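Local coordinates for protein methyltransferase (Streptococcus mutans, PDB 2B78) that probably transfers methyl groups from S-adenosylmethionine and may bind RNA, though its substrate is not established, at residues A[279-293]-A[316-330]. Sequence-based numbering, arbitrary orientation.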
loop_
_atom_site.group_PDB
_atom_site.type_symbol
_atom_site.label_atom_id
_atom_site.label_comp_id
_atom_site.label_asym_id
_atom_site.label_seq_id
_atom_site.Cartn_x
_atom_site.Cartn_y
_atom_site.Cartn_z
ATOM N N ALA A 279 25.664 13.228 5.453
ATOM C CA ALA A 279 26.362 11.950 5.484
ATOM C C ALA A 279 27.702 12.036 4.758
ATOM O O ALA A 279 28.711 11.489 5.216
ATOM C CB ALA A 279 25.485 10.885 4.850
ATOM N N ARG A 280 27.702 12.713 3.615
ATOM C CA ARG A 280 28.931 12.881 2.847
ATOM C C ARG A 280 29.915 13.703 3.672
ATOM O O ARG A 280 31.098 13.364 3.780
ATOM C CB ARG A 280 28.640 13.587 1.521
ATOM C CG ARG A 280 27.787 12.781 0.546
ATOM C CD ARG A 280 27.855 13.391 -0.849
ATOM N NE ARG A 280 27.172 14.681 -0.952
ATOM C CZ ARG A 280 25.877 14.822 -1.218
ATOM N NH1 ARG A 280 25.116 13.751 -1.406
ATOM N NH2 ARG A 280 25.341 16.035 -1.315
ATOM N N ARG A 281 29.405 14.780 4.266
ATOM C CA ARG A 281 30.206 15.677 5.092
ATOM C C ARG A 281 30.858 14.992 6.292
ATOM O O ARG A 281 32.020 15.266 6.621
ATOM C CB ARG A 281 29.327 16.837 5.569
ATOM C CG ARG A 281 29.965 17.747 6.621
ATOM C CD ARG A 281 28.990 18.839 7.053
ATOM N NE ARG A 281 28.536 19.655 5.923
ATOM C CZ ARG A 281 27.300 19.654 5.414
ATOM N NH1 ARG A 281 26.340 18.879 5.922
ATOM N NH2 ARG A 281 27.022 20.434 4.374
ATOM N N HIS A 282 30.122 14.090 6.935
ATOM C CA HIS A 282 30.624 13.383 8.112
ATOM C C HIS A 282 31.115 11.958 7.865
ATOM O O HIS A 282 31.367 11.194 8.812
ATOM C CB HIS A 282 29.546 13.409 9.196
ATOM C CG HIS A 282 29.241 14.791 9.688
ATOM N ND1 HIS A 282 30.105 15.496 10.499
ATOM C CD2 HIS A 282 28.197 15.617 9.439
ATOM C CE1 HIS A 282 29.606 16.698 10.728
ATOM N NE2 HIS A 282 28.449 16.798 10.096
ATOM N N HIS A 283 31.270 11.616 6.588
ATOM C CA HIS A 283 31.757 10.301 6.171
ATOM C C HIS A 283 30.947 9.149 6.739
ATOM O O HIS A 283 31.504 8.120 7.134
ATOM C CB HIS A 283 33.225 10.135 6.575
ATOM C CG HIS A 283 34.157 11.053 5.844
ATOM N ND1 HIS A 283 35.463 11.256 6.236
ATOM C CD2 HIS A 283 33.971 11.815 4.740
ATOM C CE1 HIS A 283 36.040 12.109 5.406
ATOM N NE2 HIS A 283 35.157 12.463 4.489
ATOM N N LEU A 284 29.631 9.312 6.765
ATOM C CA LEU A 284 28.756 8.275 7.287
ATOM C C LEU A 284 28.384 7.264 6.198
ATOM O O LEU A 284 27.811 7.638 5.176
ATOM C CB LEU A 284 27.487 8.907 7.856
ATOM C CG LEU A 284 27.673 9.977 8.928
ATOM C CD1 LEU A 284 26.308 10.526 9.349
ATOM C CD2 LEU A 284 28.421 9.382 10.112
ATOM N N THR A 285 28.715 5.992 6.419
ATOM C CA THR A 285 28.379 4.935 5.463
ATOM C C THR A 285 27.596 3.826 6.144
ATOM O O THR A 285 27.770 3.552 7.337
ATOM C CB THR A 285 29.630 4.316 4.788
ATOM O OG1 THR A 285 30.546 3.857 5.784
ATOM C CG2 THR A 285 30.311 5.347 3.894
ATOM N N TYR A 286 26.737 3.177 5.372
ATOM C CA TYR A 286 25.891 2.118 5.894
ATOM C C TYR A 286 25.961 0.866 5.020
ATOM O O TYR A 286 26.153 0.963 3.804
ATOM C CB TYR A 286 24.456 2.628 5.941
ATOM C CG TYR A 286 24.257 3.819 6.846
ATOM C CD1 TYR A 286 23.850 3.647 8.162
ATOM C CD2 TYR A 286 24.477 5.124 6.384
ATOM C CE1 TYR A 286 23.656 4.736 9.005
ATOM C CE2 TYR A 286 24.289 6.224 7.225
ATOM C CZ TYR A 286 23.879 6.018 8.531
ATOM O OH TYR A 286 23.676 7.084 9.374
ATOM N N ASP A 287 25.796 -0.301 5.644
ATOM C CA ASP A 287 25.832 -1.581 4.939
ATOM C C ASP A 287 24.582 -1.817 4.106
ATOM O O ASP A 287 24.628 -2.462 3.053
ATOM C CB ASP A 287 25.965 -2.740 5.935
ATOM C CG ASP A 287 27.246 -2.675 6.733
ATOM O OD1 ASP A 287 28.284 -2.319 6.141
ATOM O OD2 ASP A 287 27.217 -2.988 7.942
ATOM N N ILE A 288 23.463 -1.300 4.599
ATOM C CA ILE A 288 22.177 -1.467 3.949
ATOM C C ILE A 288 21.415 -0.149 3.977
ATOM O O ILE A 288 21.304 0.476 5.026
ATOM C CB ILE A 288 21.349 -2.538 4.699
ATOM C CG1 ILE A 288 22.123 -3.859 4.731
ATOM C CG2 ILE A 288 19.986 -2.722 4.037
ATOM C CD1 ILE A 288 21.475 -4.927 5.621
ATOM N N ILE A 289 20.901 0.271 2.823
ATOM C CA ILE A 289 20.130 1.506 2.729
ATOM C C ILE A 289 18.747 1.183 2.185
ATOM O O ILE A 289 18.605 0.590 1.112
ATOM C CB ILE A 289 20.816 2.547 1.807
ATOM C CG1 ILE A 289 22.173 2.952 2.398
ATOM C CG2 ILE A 289 19.937 3.789 1.677
ATOM C CD1 ILE A 289 22.954 3.912 1.525
ATOM N N ILE A 290 17.724 1.540 2.952
ATOM C CA ILE A 290 16.356 1.291 2.535
ATOM C C ILE A 290 15.810 2.618 2.055
ATOM O O ILE A 290 15.954 3.630 2.737
ATOM C CB ILE A 290 15.509 0.771 3.707
ATOM C CG1 ILE A 290 16.107 -0.548 4.216
ATOM C CG2 ILE A 290 14.057 0.610 3.265
ATOM C CD1 ILE A 290 15.445 -1.110 5.464
ATOM N N ILE A 291 15.210 2.614 0.874
ATOM C CA ILE A 291 14.655 3.826 0.285
ATOM C C ILE A 291 13.179 3.558 0.002
ATOM O O ILE A 291 12.840 2.648 -0.761
ATOM C CB ILE A 291 15.411 4.159 -1.020
ATOM C CG1 ILE A 291 16.920 4.134 -0.747
ATOM C CG2 ILE A 291 14.971 5.517 -1.557
ATOM C CD1 ILE A 291 17.787 4.322 -1.975
ATOM N N ASP A 292 12.299 4.348 0.611
ATOM C CA ASP A 292 10.869 4.144 0.432
ATOM C C ASP A 292 10.081 5.450 0.527
ATOM O O ASP A 292 9.343 5.675 1.486
ATOM C CB ASP A 292 10.384 3.143 1.490
ATOM C CG ASP A 292 8.928 2.760 1.322
ATOM O OD1 ASP A 292 8.499 2.526 0.175
ATOM O OD2 ASP A 292 8.220 2.679 2.351
ATOM N N PRO A 293 10.230 6.332 -0.475
ATOM C CA PRO A 293 9.529 7.622 -0.498
ATOM C C PRO A 293 8.011 7.449 -0.528
ATOM O O PRO A 293 7.493 6.569 -1.209
ATOM C CB PRO A 293 10.075 8.288 -1.763
ATOM C CG PRO A 293 10.398 7.124 -2.640
ATOM C CD PRO A 293 11.051 6.162 -1.684
ATOM N N GLN A 316 22.781 9.056 -4.915
ATOM C CA GLN A 316 23.324 9.579 -3.677
ATOM C C GLN A 316 23.440 8.520 -2.583
ATOM O O GLN A 316 24.352 8.572 -1.757
ATOM C CB GLN A 316 22.494 10.783 -3.236
ATOM C CG GLN A 316 22.663 11.953 -4.212
ATOM C CD GLN A 316 22.085 13.255 -3.695
ATOM O OE1 GLN A 316 22.207 13.573 -2.510
ATOM N NE2 GLN A 316 21.469 14.027 -4.588
ATOM N N GLY A 317 22.536 7.547 -2.590
ATOM C CA GLY A 317 22.612 6.479 -1.609
ATOM C C GLY A 317 23.875 5.662 -1.822
ATOM O O GLY A 317 24.551 5.267 -0.866
ATOM N N LEU A 318 24.205 5.404 -3.086
ATOM C CA LEU A 318 25.396 4.638 -3.422
ATOM C C LEU A 318 26.660 5.306 -2.905
ATOM O O LEU A 318 27.637 4.627 -2.596
ATOM C CB LEU A 318 25.499 4.457 -4.936
ATOM C CG LEU A 318 24.515 3.442 -5.509
ATOM C CD1 LEU A 318 24.523 3.490 -7.024
ATOM C CD2 LEU A 318 24.893 2.061 -5.014
ATOM N N GLU A 319 26.630 6.633 -2.794
ATOM C CA GLU A 319 27.784 7.393 -2.319
ATOM C C GLU A 319 28.083 7.163 -0.841
ATOM O O GLU A 319 29.210 7.381 -0.393
ATOM C CB GLU A 319 27.576 8.892 -2.558
ATOM C CG GLU A 319 27.429 9.300 -4.019
ATOM C CD GLU A 319 27.307 10.801 -4.170
ATOM O OE1 GLU A 319 28.265 11.513 -3.794
ATOM O OE2 GLU A 319 26.259 11.273 -4.651
ATOM N N ILE A 320 27.076 6.744 -0.080
ATOM C CA ILE A 320 27.271 6.479 1.342
ATOM C C ILE A 320 26.986 5.015 1.699
ATOM O O ILE A 320 26.697 4.694 2.850
ATOM C CB ILE A 320 26.396 7.410 2.224
ATOM C CG1 ILE A 320 24.914 7.250 1.871
ATOM C CG2 ILE A 320 26.833 8.864 2.036
ATOM C CD1 ILE A 320 23.967 8.051 2.776
ATOM N N LEU A 321 27.093 4.124 0.714
ATOM C CA LEU A 321 26.857 2.694 0.935
ATOM C C LEU A 321 28.179 1.941 1.066
ATOM O O LEU A 321 29.081 2.107 0.242
ATOM C CB LEU A 321 26.065 2.105 -0.235
ATOM C CG LEU A 321 25.573 0.670 -0.080
ATOM C CD1 LEU A 321 24.388 0.657 0.881
ATOM C CD2 LEU A 321 25.152 0.125 -1.446
ATOM N N SER A 322 28.288 1.099 2.088
ATOM C CA SER A 322 29.507 0.326 2.323
ATOM C C SER A 322 29.844 -0.601 1.165
ATOM O O SER A 322 29.008 -0.874 0.300
ATOM C CB SER A 322 29.362 -0.524 3.585
ATOM O OG SER A 322 29.011 0.266 4.702
ATOM N N GLU A 323 31.078 -1.088 1.158
ATOM C CA GLU A 323 31.512 -2.025 0.133
ATOM C C GLU A 323 30.655 -3.277 0.343
ATOM O O GLU A 323 30.355 -3.638 1.478
ATOM C CB GLU A 323 32.999 -2.342 0.327
ATOM C CG GLU A 323 33.590 -3.275 -0.707
ATOM C CD GLU A 323 35.098 -3.438 -0.548
ATOM O OE1 GLU A 323 35.661 -4.366 -1.168
ATOM O OE2 GLU A 323 35.718 -2.641 0.191
ATOM N N ASN A 324 30.234 -3.911 -0.748
ATOM C CA ASN A 324 29.403 -5.113 -0.675
ATOM C C ASN A 324 28.068 -4.867 0.030
ATOM O O ASN A 324 27.465 -5.794 0.577
ATOM C CB ASN A 324 30.151 -6.242 0.042
ATOM C CG ASN A 324 31.356 -6.726 -0.734
ATOM O OD1 ASN A 324 31.272 -6.972 -1.939
ATOM N ND2 ASN A 324 32.482 -6.878 -0.050
ATOM N N GLY A 325 27.604 -3.623 0.003
ATOM C CA GLY A 325 26.350 -3.285 0.653
ATOM C C GLY A 325 25.108 -3.622 -0.153
ATOM O O GLY A 325 25.191 -4.085 -1.295
ATOM N N LEU A 326 23.945 -3.384 0.445
ATOM C CA LEU A 326 22.673 -3.659 -0.217
ATOM C C LEU A 326 21.757 -2.450 -0.212
ATOM O O LEU A 326 21.803 -1.621 0.698
ATOM C CB LEU A 326 21.944 -4.807 0.480
ATOM C CG LEU A 326 22.663 -6.150 0.502
ATOM C CD1 LEU A 326 22.255 -6.926 1.741
ATOM C CD2 LEU A 326 22.354 -6.908 -0.785
ATOM N N ILE A 327 20.931 -2.355 -1.243
ATOM C CA ILE A 327 19.953 -1.291 -1.348
ATOM C C ILE A 327 18.606 -1.977 -1.494
ATOM O O ILE A 327 18.455 -2.914 -2.282
ATOM C CB ILE A 327 20.179 -0.401 -2.588
ATOM C CG1 ILE A 327 21.481 0.387 -2.444
ATOM C CG2 ILE A 327 19.017 0.568 -2.755
ATOM C CD1 ILE A 327 21.658 1.454 -3.506
ATOM N N ILE A 328 17.635 -1.531 -0.709
ATOM C CA ILE A 328 16.285 -2.069 -0.793
ATOM C C ILE A 328 15.494 -0.875 -1.315
ATOM O O ILE A 328 15.205 0.061 -0.573
ATOM C CB ILE A 328 15.776 -2.507 0.588
ATOM C CG1 ILE A 328 16.617 -3.685 1.076
ATOM C CG2 ILE A 328 14.298 -2.917 0.517
ATOM C CD1 ILE A 328 16.248 -4.191 2.454
ATOM N N ALA A 329 15.212 -0.888 -2.615
ATOM C CA ALA A 329 14.480 0.197 -3.268
ATOM C C ALA A 329 13.006 -0.140 -3.359
ATOM O O ALA A 329 12.597 -1.041 -4.111
ATOM C CB ALA A 329 15.043 0.450 -4.676
ATOM N N SER A 330 12.211 0.610 -2.606
ATOM C CA SER A 330 10.777 0.409 -2.547
ATOM C C SER A 330 9.971 1.602 -3.050
ATOM O O SER A 330 10.424 2.749 -3.012
ATOM C CB SER A 330 10.379 0.087 -1.101
ATOM O OG SER A 330 8.997 0.270 -0.892
HETATM O O HOH W 1 22.497 15.863 -1.185
HETATM O O HOH W 2 25.230 10.963 -0.613
HETATM O O HOH W 3 25.489 -5.177 3.381
#
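Ile289 and Leu321 meet in the tightly packed part of the contact: CD1 of Leu321 sits 3.5 Å from CG1 of Ile289. With its CG1 anti to the carbonyl carbon and the chain extended beyond, Ile289 carries CD1 to the last turn of helix 306-319, 3.2 Å from Gly317 O. CG1 of Ile320 approaches the same methyl, while CG2 of Ile320 lies against CB of Ala279, so that this one residue joins strand 286-291 to helix 272-281. On the same face of the sheet, CD1 of Ile291 touches CG2 of Ile327, and Ile291 also packs on Leu313 of helix 306-319. Strands 288-291 and 325-330 are parallel neighbours, 9° apart, and belong to the Rossmann-like sheet of the methyltransferase fold; helix 306-319 makes the crossover between them. Their backbone bonds run from Leu326 N to Asp287 O through to Ser330 N to Ile291 O, and on the other face Ile290 and Ile328 lie side by side. At the C-terminal end of the pair, Ser330 OG donates to Asp292 OD1 from above the carboxylate plane, at a short 2.5 Å, while OD2 takes a bond from NE2 of Gln199. The wetter, looser side lies between the helices. There the Arg280 chain, bent at chi3 (-70°), brings NH1 within 3.1 Å of Gln316 OE1. OE1 lies in the guanidinium plane, whereas NH1 comes in from above the amide's own carbonyl plane, the two planes being 67° apart. Two waters bridge the same residues, one from NH2 to Gln316 OE1, the other from NH1 to Gln316 O. Glu319 OE2 stays 4.2 Å from Arg280 NH1, too far for a salt bridge and with no N-H pointing at it, so at most a general attraction between opposite charges.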